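Local coordinates for MIPZ (Caulobacter crescentus, PDB 2XJ9), which is a division plane positioning ATPase of the P-loop family that inhibits cell division, probably dimerising on nucleotide binding and associating with the nucleoid to form a gradient, at residues R44-T47 / S48-F51; R56-L59 / D60-I64; D220-I223 / Y224-F228. The protein carries 1 engineered substitution. All blocks are in the same frame, centred on the assembly; numbering follows the deposited sequence.

How the interactions relate
Interactions 1 and 2 lie at opposite ends of helix 47-62, whereas interaction 3 belongs to the loop between strand 213-215 and helix 249-263. Interactions 1 and 3 share one nucleotide: 44-47 approaches its thiophosphate end and 220-225 lines part of its adenine site. They also touch directly, through Phe228 packing on Thr47, Arg50 and Phe51. Interaction 3 is the buried one and combines charge, a base-directed hydrogen bond and apolar contacts. Interaction 1 is partly buried and consists largely of first-turn backbone bonds beside the magnesium site. Interaction 2, far from the nucleotide, is mostly surface, with only Trp58 and Leu59 buried, among largely apolar neighbours. All three reach the second subunit.

Interaction 1. Residues R44-T47 / S48-F51; sequences RQRT and SARF. With AGS (phosphothiophosphoric acid-adenylate ester), chain D.
The contact is the N-terminal first turn of helix 47-62, in the loop-to-helix region that follows strand 36-40 and probably corresponds to the first switch region of this P-loop ATPase family. Arg46 occupies the N-cap position, and its carbonyl starts the helix: Arg50 N donates to Arg46 O at 2.7 Å, with a nearly straight N-H...O angle of 170°. The Arg46 chain bends at its third torsion (chi3 43°), which folds the guanidinium back across Ala49. The Ala49 methyl consequently lies against one face near the rim, CB being 3.6 Å from Arg46 NH2, while the charge itself is met by a salt bridge to Glu53. Arg50 turns its end away from the turn to form a salt bridge with Asp141 of the second subunit. At the nucleotide, Gln45 brings its amide up to the thiophosphate group, with Gln45 CD 3.8 Å from AGS O2G. Thr47 is a magnesium-site residue together with Ser19, its side chain about 3 Å from the ion at nearest atoms. Its backbone carbonyl faces the other way along the helix, where Phe51 N donates to Thr47 O at 2.8 Å.

Interaction 2. Residues R56-L59 / D60-I64; sequences RAWL and DNKKI
Leu59, Trp58 and Asp60 bury the most surface where the last turns of helix 47-62 pack on themselves. Trp58 meets Lys62 one turn on. Lys62 CG sits over one face of the indole, 3.8 Å from the centroid of the six-membered ring and 23° off its normal, a CH-pi contact made by the aliphatic part of the lysine. The indole is put there by its first torsion, which sets Trp58 CG opposite the backbone N (chi1 -174°) and sweeps the ring toward the following turn. The backbones are joined by Lys62 N donating to Trp58 O at 2.9 Å. The ring also meets Phe230 and packs on Pro148 of the second subunit.

The helix belongs to the beta-alpha-beta unit that runs from strand 36-40 to strand 70-72, and its C-terminal end resembles a Schellman motif. Lys63 leaves helical geometry with positive phi, and Lys63 N donates to Asp60 O at 2.9 Å. The apolar contact that commonly accompanies such an end is present: Leu59 CD2 lies 3.8 Å from Ile64 CG1, the two side chains crossing at a slant. Leu59 also packs on Leu66.

Asp60 uses its backbone more than its carboxylate. Asp60 N donates to Arg56 O at 3.1 Å, while the Arg56 guanidinium brings its edge to that same amide. The opposite charges do not touch, Arg56 NH1 being 5.0 Å from Asp60 OD2, and the two flat groups stand 75° apart.

Interaction 3. Residues D220-I223 / Y224-F228; sequences DRVI and YRELF. With AGS (phosphothiophosphoric acid-adenylate ester), chain D.
The shortest sound polar bond runs from Tyr224 N to Arg221 O, 2.8 Å, and closes a type I-like beta turn in the adenine-binding loop of this P-loop ATPase. Val222 and Ile223 occupy the turn corners, and Arg225 N follows with a bond to Val222 O, an oxygen whose position is less certain.

The turn presents the loop to the base of the nucleotide. Arg221 N donates to AGS N1 at 3.0 Å, a backbone bond that reads the Watson-Crick edge of adenine. Tyr224 stands beside that edge, its ring turned so that N1 lies in the ring plane at its rim, and Tyr224 CD2 comes to 3.3 Å from AGS N6. Tyr224 and Arg221 run side by side in the same direction, with Arg221 CB 3.6 Å from Tyr224 CD2. Beyond this contact both polar ends meet Glu256: Arg221 as a salt bridge, the Tyr224 hydroxyl as a hydrogen bond.

Arg225 comes to the base differently. Its bend at the third torsion (chi3 74°) lays the guanidinium so that AGS N3 lies over one face, 3.5 Å above the plane and toward the rim. Arg225 NH1 also forms a long salt bridge to Asp220 OD1 at 3.5 Å; the carboxylate and guanidinium planes are 73° apart. A further salt bridge ties Arg225 to Glu192 of the second subunit, so that the residue beside the base also contacts the second subunit. Away from the nucleotide, Ile223 and Leu227 lie alongside each other and point the same way, Ile223 CD1 touching Leu227 CD1 at 3.7 Å.

Interaction 1. Residues R44-T47 / S48-F51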
loop_
_atom_site.group_PDB
_atom_site.type_symbol
_atom_site.label_atom_id
_atom_site.label_comp_id
_atom_site.label_asym_id
_atom_site.label_seq_id
_atom_site.Cartn_x
_atom_site.Cartn_y
_atom_site.Cartn_z
ATOM N N ARG A 44 2.385 12.499 6.004
ATOM C CA ARG A 44 3.593 12.540 5.164
ATOM C C ARG A 44 3.299 12.367 3.661
ATOM O O ARG A 44 3.630 13.252 2.855
ATOM C CB ARG A 44 4.647 11.534 5.640
ATOM C CG ARG A 44 4.763 11.458 7.139
ATOM C CD ARG A 44 6.182 11.535 7.660
ATOM N NE ARG A 44 7.141 10.861 6.845
ATOM C CZ ARG A 44 8.388 11.192 6.522
ATOM N NH1 ARG A 44 9.002 12.299 6.909
ATOM N NH2 ARG A 44 9.021 10.337 5.739
ATOM N N GLN A 45 2.686 11.244 3.280
ATOM C CA GLN A 45 2.435 10.975 1.860
ATOM C C GLN A 45 1.541 12.020 1.230
ATOM O O GLN A 45 1.895 12.590 0.200
ATOM C CB GLN A 45 1.784 9.629 1.650
ATOM C CG GLN A 45 2.595 8.458 2.063
ATOM C CD GLN A 45 2.077 7.203 1.423
ATOM O OE1 GLN A 45 2.268 6.103 1.946
ATOM N NE2 GLN A 45 1.406 7.357 0.280
ATOM N N ARG A 46 0.371 12.228 1.836
ATOM C CA ARG A 46 -0.523 13.293 1.446
ATOM C C ARG A 46 -0.926 13.168 -0.004
ATOM O O ARG A 46 -0.940 14.167 -0.732
ATOM C CB ARG A 46 0.152 14.632 1.677
ATOM C CG ARG A 46 0.324 14.948 3.126
ATOM C CD ARG A 46 1.242 16.127 3.319
ATOM N NE ARG A 46 0.970 17.220 2.383
ATOM C CZ ARG A 46 -0.104 18.007 2.440
ATOM N NH1 ARG A 46 -1.029 17.806 3.377
ATOM N NH2 ARG A 46 -0.258 18.980 1.548
ATOM N N THR A 47 -1.268 11.947 -0.417
ATOM C CA THR A 47 -1.629 11.681 -1.819
ATOM C C THR A 47 -2.844 12.492 -2.337
ATOM O O THR A 47 -2.792 13.085 -3.424
ATOM C CB THR A 47 -1.880 10.177 -2.070
ATOM O OG1 THR A 47 -0.832 9.386 -1.483
ATOM C CG2 THR A 47 -1.989 9.889 -3.561
ATOM N N SER A 48 -3.938 12.517 -1.574
ATOM C CA SER A 48 -5.102 13.290 -1.996
ATOM C C SER A 48 -4.749 14.770 -2.018
ATOM O O SER A 48 -5.086 15.474 -2.960
ATOM C CB SER A 48 -6.307 13.059 -1.091
ATOM O OG SER A 48 -6.486 11.702 -0.748
ATOM N N ALA A 49 -4.058 15.243 -0.983
ATOM C CA ALA A 49 -3.609 16.643 -0.936
ATOM C C ALA A 49 -2.689 17.015 -2.123
ATOM O O ALA A 49 -2.877 18.047 -2.785
ATOM C CB ALA A 49 -2.927 16.925 0.390
ATOM N N ARG A 50 -1.694 16.170 -2.381
ATOM C CA ARG A 50 -0.859 16.297 -3.568
ATOM C C ARG A 50 -1.686 16.288 -4.850
ATOM O O ARG A 50 -1.401 17.049 -5.767
ATOM C CB ARG A 50 0.171 15.162 -3.619
ATOM C CG ARG A 50 1.185 15.151 -2.462
ATOM C CD ARG A 50 2.489 15.895 -2.790
ATOM N NE ARG A 50 2.336 16.791 -3.936
ATOM C CZ ARG A 50 2.857 16.565 -5.140
ATOM N NH1 ARG A 50 2.655 17.426 -6.132
ATOM N NH2 ARG A 50 3.586 15.480 -5.355
ATOM N N PHE A 51 -2.696 15.424 -4.936
ATOM C CA PHE A 51 -3.492 15.400 -6.148
ATOM C C PHE A 51 -4.005 16.787 -6.450
ATOM O O PHE A 51 -3.834 17.295 -7.543
ATOM C CB PHE A 51 -4.663 14.434 -6.059
ATOM C CG PHE A 51 -5.510 14.408 -7.306
ATOM C CD1 PHE A 51 -5.084 13.723 -8.435
ATOM C CD2 PHE A 51 -6.718 15.082 -7.360
ATOM C CE1 PHE A 51 -5.865 13.710 -9.593
ATOM C CE2 PHE A 51 -7.498 15.081 -8.517
ATOM C CZ PHE A 51 -7.080 14.400 -9.629
HETATM P PG AGS D . -1.397 3.892 1.055
HETATM S S1G AGS D . -1.312 2.914 2.227
HETATM O O2G AGS D . -0.072 4.277 0.433
HETATM O O3G AGS D . -2.252 5.122 1.270
HETATM P PB AGS D . -3.561 3.585 -0.809
HETATM O O1B AGS D . -4.627 2.708 -0.190
HETATM O O2B AGS D . -3.589 5.093 -0.814
HETATM O O3B AGS D . -2.177 3.099 -0.124
HETATM P PA AGS D . -3.395 3.944 -3.628
HETATM O O1A AGS D . -4.735 4.619 -3.830
HETATM O O2A AGS D . -2.156 4.762 -3.652
HETATM O O3A AGS D . -3.412 3.059 -2.309
HETATM O "O5'" AGS D . -3.247 2.751 -4.685
HETATM C "C5'" AGS D . -2.081 1.944 -4.670
HETATM C "C4'" AGS D . -1.398 1.972 -6.046
HETATM O "O4'" AGS D . -2.327 1.412 -6.935
HETATM C "C3'" AGS D . -1.118 3.351 -6.616
HETATM O "O3'" AGS D . 0.034 3.277 -7.439
HETATM C "C2'" AGS D . -2.272 3.696 -7.532
HETATM O "O2'" AGS D . -1.788 4.552 -8.577
HETATM C "C1'" AGS D . -2.678 2.310 -7.987
HETATM N N9 AGS D . -4.105 1.960 -8.175
HETATM C C8 AGS D . -5.035 1.839 -7.200
HETATM N N7 AGS D . -6.237 1.444 -7.710
HETATM C C5 AGS D . -6.050 1.288 -9.033
HETATM C C6 AGS D . -6.886 0.888 -10.155
HETATM N N6 AGS D . -8.180 0.579 -9.945
HETATM N N1 AGS D . -6.304 0.844 -11.372
HETATM C C2 AGS D . -5.018 1.158 -11.594
HETATM N N3 AGS D . -4.194 1.534 -10.619
HETATM C C4 AGS D . -4.650 1.610 -9.343
#

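Interaction 2. Residues R56-L59 / D60-I64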
loop_
_atom_site.group_PDB
_atom_site.type_symbol
_atom_site.label_atom_id
_atom_site.label_comp_id
_atom_site.label_asym_id
_atom_site.label_seq_id
_atom_site.Cartn_x
_atom_site.Cartn_y
_atom_site.Cartn_z
ATOM N N ARG A 56 -4.817 22.360 -8.874
ATOM C CA ARG A 56 -4.600 23.779 -8.666
ATOM C C ARG A 56 -3.538 24.317 -9.625
ATOM O O ARG A 56 -3.832 25.143 -10.475
ATOM C CB ARG A 56 -4.180 23.990 -7.200
ATOM C CG ARG A 56 -3.998 25.437 -6.738
ATOM C CD ARG A 56 -5.250 26.298 -6.942
ATOM N NE ARG A 56 -5.560 26.456 -8.359
ATOM C CZ ARG A 56 -6.440 27.323 -8.844
ATOM N NH1 ARG A 56 -6.670 27.391 -10.157
ATOM N NH2 ARG A 56 -7.096 28.121 -8.012
ATOM N N ALA A 57 -2.307 23.824 -9.502
ATOM C CA ALA A 57 -1.197 24.292 -10.332
ATOM C C ALA A 57 -1.415 24.099 -11.821
ATOM O O ALA A 57 -0.949 24.909 -12.614
ATOM C CB ALA A 57 0.091 23.638 -9.912
ATOM N N TRP A 58 -2.116 23.032 -12.198
ATOM C CA TRP A 58 -2.359 22.729 -13.608
ATOM C C TRP A 58 -3.458 23.601 -14.248
ATOM O O TRP A 58 -3.214 24.282 -15.253
ATOM C CB TRP A 58 -2.683 21.250 -13.794
ATOM C CG TRP A 58 -2.796 20.859 -15.239
ATOM C CD1 TRP A 58 -1.795 20.409 -16.042
ATOM C CD2 TRP A 58 -3.974 20.895 -16.053
ATOM N NE1 TRP A 58 -2.271 20.155 -17.302
ATOM C CE2 TRP A 58 -3.605 20.450 -17.339
ATOM C CE3 TRP A 58 -5.303 21.258 -15.822
ATOM C CZ2 TRP A 58 -4.516 20.354 -18.387
ATOM C CZ3 TRP A 58 -6.209 21.165 -16.866
ATOM C CH2 TRP A 58 -5.811 20.710 -18.133
ATOM N N LEU A 59 -4.664 23.575 -13.676
ATOM C CA LEU A 59 -5.758 24.439 -14.129
ATOM C C LEU A 59 -5.304 25.885 -14.246
ATOM O O LEU A 59 -5.606 26.580 -15.217
ATOM C CB LEU A 59 -6.931 24.387 -13.153
ATOM C CG LEU A 59 -7.789 23.127 -13.145
ATOM C CD1 LEU A 59 -8.725 23.124 -11.961
ATOM C CD2 LEU A 59 -8.561 23.024 -14.432
ATOM N N ASP A 60 -4.598 26.345 -13.228
ATOM C CA ASP A 60 -3.982 27.654 -13.267
ATOM C C ASP A 60 -3.162 27.860 -14.553
ATOM O O ASP A 60 -3.490 28.712 -15.373
ATOM C CB ASP A 60 -3.119 27.837 -12.023
ATOM C CG ASP A 60 -2.384 29.156 -12.009
ATOM O OD1 ASP A 60 -1.832 29.535 -13.066
ATOM O OD2 ASP A 60 -2.353 29.803 -10.938
ATOM N N ASN A 61 -2.105 27.074 -14.739
ATOM C CA ASN A 61 -1.272 27.202 -15.928
ATOM C C ASN A 61 -2.024 27.168 -17.262
ATOM O O ASN A 61 -1.758 28.006 -18.130
ATOM C CB ASN A 61 -0.170 26.156 -15.937
ATOM C CG ASN A 61 0.773 26.333 -17.097
ATOM O OD1 ASN A 61 0.734 25.579 -18.074
ATOM N ND2 ASN A 61 1.621 27.355 -17.011
ATOM N N LYS A 62 -2.940 26.207 -17.436
ATOM C CA LYS A 62 -3.710 26.098 -18.691
ATOM C C LYS A 62 -4.849 27.119 -18.760
ATOM O O LYS A 62 -5.490 27.281 -19.798
ATOM C CB LYS A 62 -4.264 24.682 -18.921
ATOM C CG LYS A 62 -3.215 23.605 -19.081
ATOM C CD LYS A 62 -1.970 24.177 -19.689
ATOM C CE LYS A 62 -1.010 23.075 -20.071
ATOM N NZ LYS A 62 -1.680 22.087 -20.972
ATOM N N LYS A 63 -5.093 27.795 -17.642
ATOM C CA LYS A 63 -6.103 28.860 -17.563
ATOM C C LYS A 63 -7.525 28.398 -17.866
ATOM O O LYS A 63 -8.398 29.213 -18.141
ATOM C CB LYS A 63 -5.737 30.034 -18.475
ATOM C CG LYS A 63 -4.421 30.699 -18.113
ATOM C CD LYS A 63 -4.496 31.446 -16.792
ATOM C CE LYS A 63 -5.202 32.776 -16.974
ATOM N NZ LYS A 63 -5.160 33.624 -15.749
ATOM N N ILE A 64 -7.759 27.095 -17.822
ATOM C CA ILE A 64 -9.114 26.595 -17.970
ATOM C C ILE A 64 -9.752 26.468 -16.579
ATOM O O ILE A 64 -9.091 26.689 -15.563
ATOM C CB ILE A 64 -9.172 25.273 -18.786
ATOM C CG1 ILE A 64 -9.712 24.137 -17.932
ATOM C CG2 ILE A 64 -7.798 24.917 -19.385
ATOM C CD1 ILE A 64 -9.941 22.886 -18.723
#

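Interaction 3. Residues D220-I223 / Y224-F228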
loop_
_atom_site.group_PDB
_atom_site.type_symbol
_atom_site.label_atom_id
_atom_site.label_comp_id
_atom_site.label_asym_id
_atom_site.label_seq_id
_atom_site.Cartn_x
_atom_site.Cartn_y
_atom_site.Cartn_z
ATOM N N ASP A 220 -8.003 -2.860 -12.685
ATOM C CA ASP A 220 -6.704 -2.255 -12.921
ATOM C C ASP A 220 -6.767 -1.479 -14.241
ATOM O O ASP A 220 -7.084 -2.035 -15.276
ATOM C CB ASP A 220 -5.648 -3.370 -12.951
ATOM C CG ASP A 220 -4.236 -2.862 -12.770
ATOM O OD1 ASP A 220 -4.053 -1.666 -12.467
ATOM O OD2 ASP A 220 -3.297 -3.673 -12.922
ATOM N N ARG A 221 -6.494 -0.184 -14.204
ATOM C CA ARG A 221 -6.649 0.635 -15.390
ATOM C C ARG A 221 -5.749 1.838 -15.359
ATOM O O ARG A 221 -5.877 2.693 -14.491
ATOM C CB ARG A 221 -8.073 1.131 -15.482
ATOM C CG ARG A 221 -9.050 0.076 -15.880
ATOM C CD ARG A 221 -10.130 0.687 -16.744
ATOM N NE ARG A 221 -10.925 -0.337 -17.401
ATOM C CZ ARG A 221 -12.005 -0.880 -16.857
ATOM N NH1 ARG A 221 -12.399 -0.483 -15.656
ATOM N NH2 ARG A 221 -12.686 -1.811 -17.512
ATOM N N VAL A 222 -4.868 1.931 -16.337
ATOM C CA VAL A 222 -3.965 3.061 -16.464
ATOM C C VAL A 222 -4.609 4.422 -16.207
ATOM O O VAL A 222 -3.981 5.311 -15.643
ATOM C CB VAL A 222 -3.363 3.103 -17.888
ATOM C CG1 VAL A 222 -2.002 3.786 -17.871
ATOM C CG2 VAL A 222 -3.264 1.691 -18.456
ATOM N N ILE A 223 -5.848 4.586 -16.654
ATOM C CA ILE A 223 -6.531 5.866 -16.596
ATOM C C ILE A 223 -6.843 6.261 -15.145
ATOM O O ILE A 223 -7.092 7.443 -14.839
ATOM C CB ILE A 223 -7.825 5.864 -17.469
ATOM C CG1 ILE A 223 -8.429 7.265 -17.558
ATOM C CG2 ILE A 223 -8.843 4.880 -16.931
ATOM C CD1 ILE A 223 -7.521 8.268 -18.233
ATOM N N TYR A 224 -6.808 5.277 -14.249
ATOM C CA TYR A 224 -7.057 5.544 -12.832
ATOM C C TYR A 224 -5.816 6.077 -12.128
ATOM O O TYR A 224 -5.854 6.403 -10.936
ATOM C CB TYR A 224 -7.517 4.281 -12.124
ATOM C CG TYR A 224 -8.953 3.869 -12.406
ATOM C CD1 TYR A 224 -9.929 4.810 -12.704
ATOM C CD2 TYR A 224 -9.330 2.534 -12.381
ATOM C CE1 TYR A 224 -11.236 4.426 -12.967
ATOM C CE2 TYR A 224 -10.620 2.157 -12.638
ATOM C CZ TYR A 224 -11.568 3.107 -12.926
ATOM O OH TYR A 224 -12.860 2.731 -13.174
ATOM N N ARG A 225 -4.712 6.174 -12.863
ATOM C CA ARG A 225 -3.427 6.357 -12.217
ATOM C C ARG A 225 -2.583 7.288 -13.026
ATOM O O ARG A 225 -1.621 7.858 -12.535
ATOM C CB ARG A 225 -2.724 5.010 -12.090
ATOM C CG ARG A 225 -1.403 5.007 -12.761
ATOM C CD ARG A 225 -0.644 3.754 -12.500
ATOM N NE ARG A 225 -1.123 2.627 -13.211
ATOM C CZ ARG A 225 -1.226 1.368 -12.824
ATOM N NH1 ARG A 225 -1.687 0.541 -13.736
ATOM N NH2 ARG A 225 -0.926 0.926 -11.606
ATOM N N GLU A 226 -2.968 7.434 -14.282
ATOM C CA GLU A 226 -2.139 8.054 -15.303
ATOM C C GLU A 226 -2.188 9.576 -15.237
ATOM O O GLU A 226 -1.262 10.243 -15.692
ATOM C CB GLU A 226 -2.605 7.574 -16.671
ATOM C CG GLU A 226 -1.848 8.166 -17.825
ATOM C CD GLU A 226 -2.440 7.779 -19.175
ATOM O OE1 GLU A 226 -3.688 7.692 -19.267
ATOM O OE2 GLU A 226 -1.660 7.566 -20.136
ATOM N N LEU A 227 -3.257 10.122 -14.657
ATOM C CA LEU A 227 -3.471 11.568 -14.655
ATOM C C LEU A 227 -3.067 12.247 -13.342
ATOM O O LEU A 227 -3.230 13.462 -13.173
ATOM C CB LEU A 227 -4.925 11.884 -14.988
ATOM C CG LEU A 227 -5.365 11.363 -16.347
ATOM C CD1 LEU A 227 -6.864 11.505 -16.534
ATOM C CD2 LEU A 227 -4.609 12.123 -17.409
ATOM N N PHE A 228 -2.522 11.473 -12.417
ATOM C CA PHE A 228 -2.172 12.025 -11.116
ATOM C C PHE A 228 -1.271 13.244 -11.192
ATOM O O PHE A 228 -1.416 14.172 -10.417
ATOM C CB PHE A 228 -1.527 10.966 -10.245
ATOM C CG PHE A 228 -0.918 11.504 -8.988
ATOM C CD1 PHE A 228 -1.641 11.531 -7.807
ATOM C CD2 PHE A 228 0.393 11.960 -8.972
ATOM C CE1 PHE A 228 -1.061 12.000 -6.638
ATOM C CE2 PHE A 228 0.972 12.448 -7.792
ATOM C CZ PHE A 228 0.242 12.466 -6.637
HETATM P PG AGS D . -1.397 3.892 1.055
HETATM S S1G AGS D . -1.312 2.914 2.227
HETATM O O2G AGS D . -0.072 4.277 0.433
HETATM O O3G AGS D . -2.252 5.122 1.270
HETATM P PB AGS D . -3.561 3.585 -0.809
HETATM O O1B AGS D . -4.627 2.708 -0.190
HETATM O O2B AGS D . -3.589 5.093 -0.814
HETATM O O3B AGS D . -2.177 3.099 -0.124
HETATM P PA AGS D . -3.395 3.944 -3.628
HETATM O O1A AGS D . -4.735 4.619 -3.830
HETATM O O2A AGS D . -2.156 4.762 -3.652
HETATM O O3A AGS D . -3.412 3.059 -2.309
HETATM O "O5'" AGS D . -3.247 2.751 -4.685
HETATM C "C5'" AGS D . -2.081 1.944 -4.670
HETATM C "C4'" AGS D . -1.398 1.972 -6.046
HETATM O "O4'" AGS D . -2.327 1.412 -6.935
HETATM C "C3'" AGS D . -1.118 3.351 -6.616
HETATM O "O3'" AGS D . 0.034 3.277 -7.439
HETATM C "C2'" AGS D . -2.272 3.696 -7.532
HETATM O "O2'" AGS D . -1.788 4.552 -8.577
HETATM C "C1'" AGS D . -2.678 2.310 -7.987
HETATM N N9 AGS D . -4.105 1.960 -8.175
HETATM C C8 AGS D . -5.035 1.839 -7.200
HETATM N N7 AGS D . -6.237 1.444 -7.710
HETATM C C5 AGS D . -6.050 1.288 -9.033
HETATM C C6 AGS D . -6.886 0.888 -10.155
HETATM N N6 AGS D . -8.180 0.579 -9.945
HETATM N N1 AGS D . -6.304 0.844 -11.372
HETATM C C2 AGS D . -5.018 1.158 -11.594
HETATM N N3 AGS D . -4.194 1.534 -10.619
HETATM C C4 AGS D . -4.650 1.610 -9.343
#